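PDB 1ZAV: large ribosomal subunit protein uL10 from Thermotoga maritima, which probably forms part of the ribosomal stalk, binding large-subunit rRNA and L7/L12 dimers and helping the ribosome engage GTP-bound translation factors. Local coordinates for residues R44-Y49 / P93-I99; G52-V58 / T83-T89. All coordinates share one frame; numbering follows the deposited sequence. Where two conformers were deposited one is given.

In the fold
Both contacts belong to the compact N-terminal alpha/beta part of the chain, probably the rRNA-binding part, whose antiparallel sheet has the strand order 53-58, 83-88, 24-28, 114-119, 122-125. Interaction 2 pairs one of the two edge strands of the chain's sheet with its neighbour; interaction 1 packs the helices that precede and follow those two strands, and the centres of the two interactions lie about 11 Å apart. The helix pair rests on the sheet: Leu45 CD1 is 3.9 Å from Phe55 CB, Tyr49 CE1 is 3.8 Å from Val88 CG1, and Ala96 CB is 3.8 Å from Val88 CG2. Residues 138-180, which bind L7/L12 dimers, come later in the chain and include the long helix 138-176.

Interaction 1: R44-Y49 / P93-I99; sequences RLREKY and PVEAVKI
Helix segments 44-49 and 94-99 run nearly antiparallel, at 158°, with axes 10.1 Å apart and the CA atoms of Leu45 and Ala96 the nearest pair across the two segments. Ile99 fills the middle. Its CG2 packs 3.8 Å from Leu45 CD2 and also meets Arg44 CB, while its CD1, carried by a CG1 anti to the carbonyl carbon (chi1 -68°), reaches 3.6 Å from Arg44 O and touches Lys48 CG. Lys48, bent at chi2, brings its aliphatic chain obliquely across the Glu95 carboxylate; the charges are near but not in contact, with Lys48 NZ 4.7 Å from Glu95 OE1. These are the helices 35-49 and 94-106 of the uL10 alpha/beta domain, lying side by side on one face of its sheet, where Ala96 also touches Leu86 and Val88. Tyr49 closes one end of the interface. Ala96 CB packs against CE2 of its ring, and the phenol reaches the first turn of the opposite helix: Ala96 N, near the ring plane at the edge, makes a weak, bent hydrogen bond to Tyr49 OH (2.9 Å, 126°). A stronger partner of this hydroxyl is Asp92 O, just before the segment. Replacing Tyr49 by alanine removes ring and phenol together, which is likely to open a gap beside Ala96 and to leave Asp92 O without its hydroxyl partner. At the other end the extended Arg44 chain carries its guanidinium to a salt bridge with Asp106, and a water in the guanidinium plane accepts from Arg44 NH1 and donates to Ile99 O.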
loop_
_atom_site.group_PDB
_atom_site.type_symbol
_atom_site.label_atom_id
_atom_site.label_comp_id
_atom_site.label_asym_id
_atom_site.label_seq_id
_atom_site.Cartn_x
_atom_site.Cartn_y
_atom_site.Cartn_z
ATOM N N ARG A 44 -16.849 21.260 16.581
ATOM C CA ARG A 44 -16.185 20.670 15.421
ATOM C C ARG A 44 -16.607 19.213 15.272
ATOM O O ARG A 44 -16.778 18.713 14.158
ATOM C CB ARG A 44 -14.659 20.765 15.555
ATOM C CG ARG A 44 -14.098 22.200 15.498
ATOM C CD ARG A 44 -12.565 22.211 15.426
ATOM N NE ARG A 44 -11.993 23.535 15.703
ATOM C CZ ARG A 44 -10.692 23.813 15.680
ATOM N NH1 ARG A 44 -9.812 22.865 15.385
ATOM N NH2 ARG A 44 -10.263 25.034 15.972
ATOM N N LEU A 45 -16.778 18.528 16.400
ATOM C CA LEU A 45 -17.197 17.137 16.363
ATOM C C LEU A 45 -18.630 17.007 15.859
ATOM O O LEU A 45 -18.912 16.204 14.981
ATOM C CB LEU A 45 -17.075 16.510 17.756
ATOM C CG LEU A 45 -15.626 16.253 18.195
ATOM C CD1 LEU A 45 -15.564 15.867 19.666
ATOM C CD2 LEU A 45 -15.033 15.147 17.310
ATOM N N ARG A 46 -19.529 17.807 16.417
ATOM C CA ARG A 46 -20.939 17.765 16.047
ATOM C C ARG A 46 -21.185 18.065 14.571
ATOM O O ARG A 46 -22.010 17.419 13.920
ATOM C CB ARG A 46 -21.720 18.744 16.923
ATOM C CG ARG A 46 -23.203 18.798 16.624
ATOM C CD ARG A 46 -23.887 19.854 17.483
ATOM N NE ARG A 46 -23.883 19.508 18.902
ATOM C CZ ARG A 46 -24.520 18.460 19.417
ATOM N NH1 ARG A 46 -25.210 17.650 18.622
ATOM N NH2 ARG A 46 -24.474 18.224 20.725
ATOM N N GLU A 47 -20.464 19.054 14.055
ATOM C CA GLU A 47 -20.566 19.451 12.658
ATOM C C GLU A 47 -20.358 18.250 11.741
ATOM O O GLU A 47 -20.889 18.204 10.633
ATOM C CB GLU A 47 -19.512 20.514 12.364
ATOM C CG GLU A 47 -19.215 20.745 10.896
ATOM C CD GLU A 47 -18.071 21.726 10.692
ATOM O OE1 GLU A 47 -18.255 22.926 10.994
ATOM O OE2 GLU A 47 -16.984 21.294 10.243
ATOM N N LYS A 48 -19.591 17.272 12.213
ATOM C CA LYS A 48 -19.300 16.080 11.432
ATOM C C LYS A 48 -20.051 14.840 11.897
ATOM O O LYS A 48 -20.357 13.961 11.094
ATOM C CB LYS A 48 -17.794 15.779 11.472
ATOM C CG LYS A 48 -16.908 16.851 10.850
ATOM C CD LYS A 48 -17.125 16.952 9.350
ATOM C CE LYS A 48 -16.170 17.949 8.720
ATOM N NZ LYS A 48 -16.274 17.910 7.239
ATOM N N TYR A 49 -20.350 14.759 13.187
ATOM C CA TYR A 49 -21.033 13.578 13.712
ATOM C C TYR A 49 -22.433 13.813 14.280
ATOM O O TYR A 49 -23.170 12.857 14.532
ATOM C CB TYR A 49 -20.166 12.932 14.804
ATOM C CG TYR A 49 -18.931 12.203 14.291
ATOM C CD1 TYR A 49 -18.958 10.825 14.046
ATOM C CD2 TYR A 49 -17.738 12.890 14.057
ATOM C CE1 TYR A 49 -17.819 10.148 13.582
ATOM C CE2 TYR A 49 -16.597 12.226 13.589
ATOM C CZ TYR A 49 -16.644 10.857 13.356
ATOM O OH TYR A 49 -15.514 10.203 12.894
ATOM N N PRO A 93 -15.500 6.283 12.682
ATOM C CA PRO A 93 -14.690 6.917 13.729
ATOM C C PRO A 93 -13.411 7.678 13.373
ATOM O O PRO A 93 -12.976 8.554 14.128
ATOM C CB PRO A 93 -14.420 5.754 14.684
ATOM C CG PRO A 93 -14.270 4.596 13.750
ATOM C CD PRO A 93 -15.418 4.811 12.775
ATOM N N VAL A 94 -12.808 7.358 12.235
ATOM C CA VAL A 94 -11.555 8.003 11.856
ATOM C C VAL A 94 -11.566 9.525 11.865
ATOM O O VAL A 94 -10.624 10.146 12.355
ATOM C CB VAL A 94 -11.074 7.491 10.482
ATOM C CG1 VAL A 94 -9.856 8.292 10.010
ATOM C CG2 VAL A 94 -10.705 6.009 10.599
ATOM N N GLU A 95 -12.632 10.131 11.349
ATOM C CA GLU A 95 -12.714 11.586 11.305
ATOM C C GLU A 95 -12.657 12.268 12.686
ATOM O O GLU A 95 -12.204 13.403 12.802
ATOM C CB GLU A 95 -13.989 12.013 10.573
ATOM C CG GLU A 95 -14.220 13.519 10.566
ATOM C CD GLU A 95 -13.187 14.267 9.741
ATOM O OE1 GLU A 95 -13.136 15.513 9.840
ATOM O OE2 GLU A 95 -12.434 13.611 8.989
ATOM N N ALA A 96 -13.128 11.590 13.730
ATOM C CA ALA A 96 -13.101 12.180 15.067
ATOM C C ALA A 96 -11.666 12.256 15.579
ATOM O O ALA A 96 -11.293 13.200 16.278
ATOM C CB ALA A 96 -13.964 11.361 16.038
ATOM N N VAL A 97 -10.862 11.255 15.247
ATOM C CA VAL A 97 -9.469 11.274 15.681
ATOM C C VAL A 97 -8.785 12.481 15.016
ATOM O O VAL A 97 -8.083 13.253 15.673
ATOM C CB VAL A 97 -8.748 9.973 15.297
ATOM C CG1 VAL A 97 -7.302 10.009 15.814
ATOM C CG2 VAL A 97 -9.498 8.760 15.889
ATOM N N LYS A 98 -9.017 12.656 13.721
ATOM C CA LYS A 98 -8.433 13.782 12.985
ATOM C C LYS A 98 -8.844 15.117 13.588
ATOM O O LYS A 98 -8.031 16.039 13.709
ATOM C CB LYS A 98 -8.870 13.753 11.519
ATOM C CG LYS A 98 -8.236 14.862 10.675
ATOM C CD LYS A 98 -8.957 15.055 9.349
ATOM C CE LYS A 98 -9.155 13.737 8.608
ATOM N NZ LYS A 98 -7.868 13.069 8.257
ATOM N N ILE A 99 -10.121 15.226 13.950
ATOM C CA ILE A 99 -10.638 16.450 14.538
ATOM C C ILE A 99 -9.943 16.823 15.850
ATOM O O ILE A 99 -9.545 17.971 16.039
ATOM C CB ILE A 99 -12.186 16.357 14.775
ATOM C CG1 ILE A 99 -12.911 16.335 13.425
ATOM C CG2 ILE A 99 -12.679 17.551 15.603
ATOM C CD1 ILE A 99 -14.407 16.073 13.515
HETATM O O HOH W 1 -9.825 19.933 14.557
#

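Interaction 2: G52-V58 / T83-T89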
loop_
_atom_site.group_PDB
_atom_site.type_symbol
_atom_site.label_atom_id
_atom_site.label_comp_id
_atom_site.label_asym_id
_atom_site.label_seq_id
_atom_site.Cartn_x
_atom_site.Cartn_y
_atom_site.Cartn_z
ATOM N N GLY A 52 -23.443 11.634 17.166
ATOM C CA GLY A 52 -22.746 10.364 17.038
ATOM C C GLY A 52 -21.394 10.303 17.709
ATOM O O GLY A 52 -20.749 9.259 17.730
ATOM N N ALA A 53 -20.959 11.428 18.254
ATOM C CA ALA A 53 -19.678 11.488 18.940
ATOM C C ALA A 53 -19.819 12.371 20.167
ATOM O O ALA A 53 -20.594 13.333 20.168
ATOM C CB ALA A 53 -18.602 12.048 18.004
ATOM N N ARG A 54 -19.063 12.041 21.209
ATOM C CA ARG A 54 -19.082 12.799 22.451
ATOM C C ARG A 54 -17.670 12.976 22.978
ATOM O O ARG A 54 -16.817 12.134 22.732
ATOM C CB ARG A 54 -19.903 12.057 23.513
ATOM C CG ARG A 54 -21.378 12.005 23.218
ATOM C CD ARG A 54 -21.927 13.418 23.183
ATOM N NE ARG A 54 -23.298 13.471 22.701
ATOM C CZ ARG A 54 -24.333 12.927 23.327
ATOM N NH1 ARG A 54 -24.151 12.277 24.473
ATOM N NH2 ARG A 54 -25.549 13.043 22.810
ATOM N N PHE A 55 -17.431 14.083 23.677
ATOM C CA PHE A 55 -16.139 14.348 24.302
ATOM C C PHE A 55 -16.467 14.802 25.716
ATOM O O PHE A 55 -16.987 15.903 25.915
ATOM C CB PHE A 55 -15.346 15.460 23.588
ATOM C CG PHE A 55 -13.951 15.636 24.132
ATOM C CD1 PHE A 55 -12.997 14.632 23.961
ATOM C CD2 PHE A 55 -13.607 16.771 24.865
ATOM C CE1 PHE A 55 -11.718 14.752 24.517
ATOM C CE2 PHE A 55 -12.332 16.905 25.426
ATOM C CZ PHE A 55 -11.382 15.888 25.252
ATOM N N ARG A 56 -16.168 13.955 26.696
ATOM C CA ARG A 56 -16.458 14.279 28.087
ATOM C C ARG A 56 -15.316 13.953 29.045
ATOM O O ARG A 56 -14.650 12.926 28.909
ATOM C CB ARG A 56 -17.701 13.520 28.562
ATOM C CG ARG A 56 -18.976 13.809 27.796
ATOM C CD ARG A 56 -20.185 13.249 28.547
ATOM N NE ARG A 56 -20.160 11.792 28.660
ATOM C CZ ARG A 56 -21.031 11.080 29.374
ATOM N NH1 ARG A 56 -22.000 11.692 30.047
ATOM N NH2 ARG A 56 -20.947 9.755 29.407
ATOM N N VAL A 57 -15.095 14.841 30.009
ATOM C CA VAL A 57 -14.070 14.620 31.021
ATOM C C VAL A 57 -14.742 13.668 31.997
ATOM O O VAL A 57 -15.834 13.955 32.492
ATOM C CB VAL A 57 -13.703 15.919 31.765
ATOM C CG1 VAL A 57 -12.777 15.598 32.938
ATOM C CG2 VAL A 57 -13.019 16.894 30.804
ATOM N N VAL A 58 -14.106 12.531 32.258
ATOM C CA VAL A 58 -14.683 11.543 33.162
ATOM C C VAL A 58 -13.674 11.001 34.168
ATOM O O VAL A 58 -12.554 10.627 33.816
ATOM C CB VAL A 58 -15.279 10.353 32.377
ATOM C CG1 VAL A 58 -15.944 9.370 33.341
ATOM C CG2 VAL A 58 -16.282 10.858 31.355
ATOM N N THR A 83 -8.723 12.303 33.054
ATOM C CA THR A 83 -8.798 11.929 31.650
ATOM C C THR A 83 -10.154 12.162 31.010
ATOM O O THR A 83 -11.192 11.812 31.569
ATOM C CB THR A 83 -8.438 10.448 31.477
ATOM O OG1 THR A 83 -7.200 10.176 32.147
ATOM C CG2 THR A 83 -8.300 10.103 30.002
ATOM N N ALA A 84 -10.137 12.763 29.828
ATOM C CA ALA A 84 -11.363 13.019 29.092
ATOM C C ALA A 84 -11.476 11.874 28.104
ATOM O O ALA A 84 -10.473 11.240 27.762
ATOM C CB ALA A 84 -11.274 14.352 28.359
ATOM N N VAL A 85 -12.686 11.603 27.637
ATOM C CA VAL A 85 -12.869 10.509 26.711
ATOM C C VAL A 85 -13.657 10.911 25.468
ATOM O O VAL A 85 -14.723 11.523 25.559
ATOM C CB VAL A 85 -13.567 9.310 27.434
ATOM C CG1 VAL A 85 -14.995 9.653 27.801
ATOM C CG2 VAL A 85 -13.535 8.106 26.573
ATOM N N LEU A 86 -13.113 10.561 24.309
ATOM C CA LEU A 86 -13.736 10.858 23.025
ATOM C C LEU A 86 -14.246 9.541 22.463
ATOM O O LEU A 86 -13.462 8.629 22.213
ATOM C CB LEU A 86 -12.697 11.465 22.074
ATOM C CG LEU A 86 -13.072 11.913 20.658
ATOM C CD1 LEU A 86 -11.847 12.543 19.999
ATOM C CD2 LEU A 86 -13.555 10.737 19.834
ATOM N N TYR A 87 -15.554 9.421 22.268
ATOM C CA TYR A 87 -16.078 8.181 21.725
ATOM C C TYR A 87 -17.083 8.404 20.622
ATOM O O TYR A 87 -17.728 9.455 20.560
ATOM C CB TYR A 87 -16.652 7.294 22.844
ATOM C CG TYR A 87 -17.775 7.903 23.643
ATOM C CD1 TYR A 87 -19.068 7.960 23.135
ATOM C CD2 TYR A 87 -17.550 8.386 24.925
ATOM C CE1 TYR A 87 -20.115 8.477 23.891
ATOM C CE2 TYR A 87 -18.587 8.909 25.691
ATOM C CZ TYR A 87 -19.865 8.946 25.167
ATOM O OH TYR A 87 -20.886 9.445 25.934
ATOM N N VAL A 88 -17.176 7.420 19.732
ATOM C CA VAL A 88 -18.082 7.467 18.597
ATOM C C VAL A 88 -19.084 6.326 18.669
ATOM O O VAL A 88 -18.706 5.167 18.845
ATOM C CB VAL A 88 -17.307 7.369 17.261
ATOM C CG1 VAL A 88 -18.285 7.278 16.087
ATOM C CG2 VAL A 88 -16.400 8.591 17.098
ATOM N N THR A 89 -20.365 6.659 18.538
ATOM C CA THR A 89 -21.407 5.644 18.582
ATOM C C THR A 89 -22.060 5.477 17.212
ATOM O O THR A 89 -22.681 4.449 16.938
ATOM C CB THR A 89 -22.489 5.988 19.643
ATOM O OG1 THR A 89 -22.919 7.342 19.478
ATOM C CG2 THR A 89 -21.930 5.813 21.050
#
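This is an antiparallel strand pairing, 53-58 with 83-88, at one margin of the five-stranded sheet of the uL10 alpha/beta domain; helix 60-69 lies in the connection between the strands, and 83-88 bonds on its far side to strand 24-28. The axes of the two strand segments approach to 4.4 Å, their directions 156° apart. Arg54 with Tyr87 and Arg56 with Val85 are hydrogen-bonded pairs, each joined by two N-H to O bonds; Tyr87 N to Arg54 O is 3.0 Å and lies in the carbonyl plane. Thr89 N to Gly52 O continues the ladder beyond the strand ends. In the non-hydrogen-bonded pairs between, CA-H groups point at carbonyls, as Ala53 CA does at Tyr87 O (3.2 Å).

Phe55, Ala53 and Val57 share a face with Ala84, Leu86 and Val88. Phe55 has CG anti to its backbone N (chi1 -174°), which swings the ring across to the partner strand: CZ comes within 3.5 Å of Ala84 CB, and Leu86 CB meets the ring edge, in plane, at CD1. Helix 35-49 covers this ring with Leu38, Leu41 and Leu45, and Phe30 makes an edge-to-face contact with it.

On the other face, which helix 5-19 packs against through Met15, Ile18 and Phe19, Val58 CG2 rests against Val85 CG1. Tyr87 CG sits between backbone N and carbonyl carbon, which brings the ring across toward strand 53-58 and against Arg54. Arg56 NE approaches the ring edge near its plane, the guanidinium turned 82° from the phenol plane, while Arg54 CB lies over the ring face in a CH-pi contact, 3.9 Å from the centroid of the Tyr87 ring.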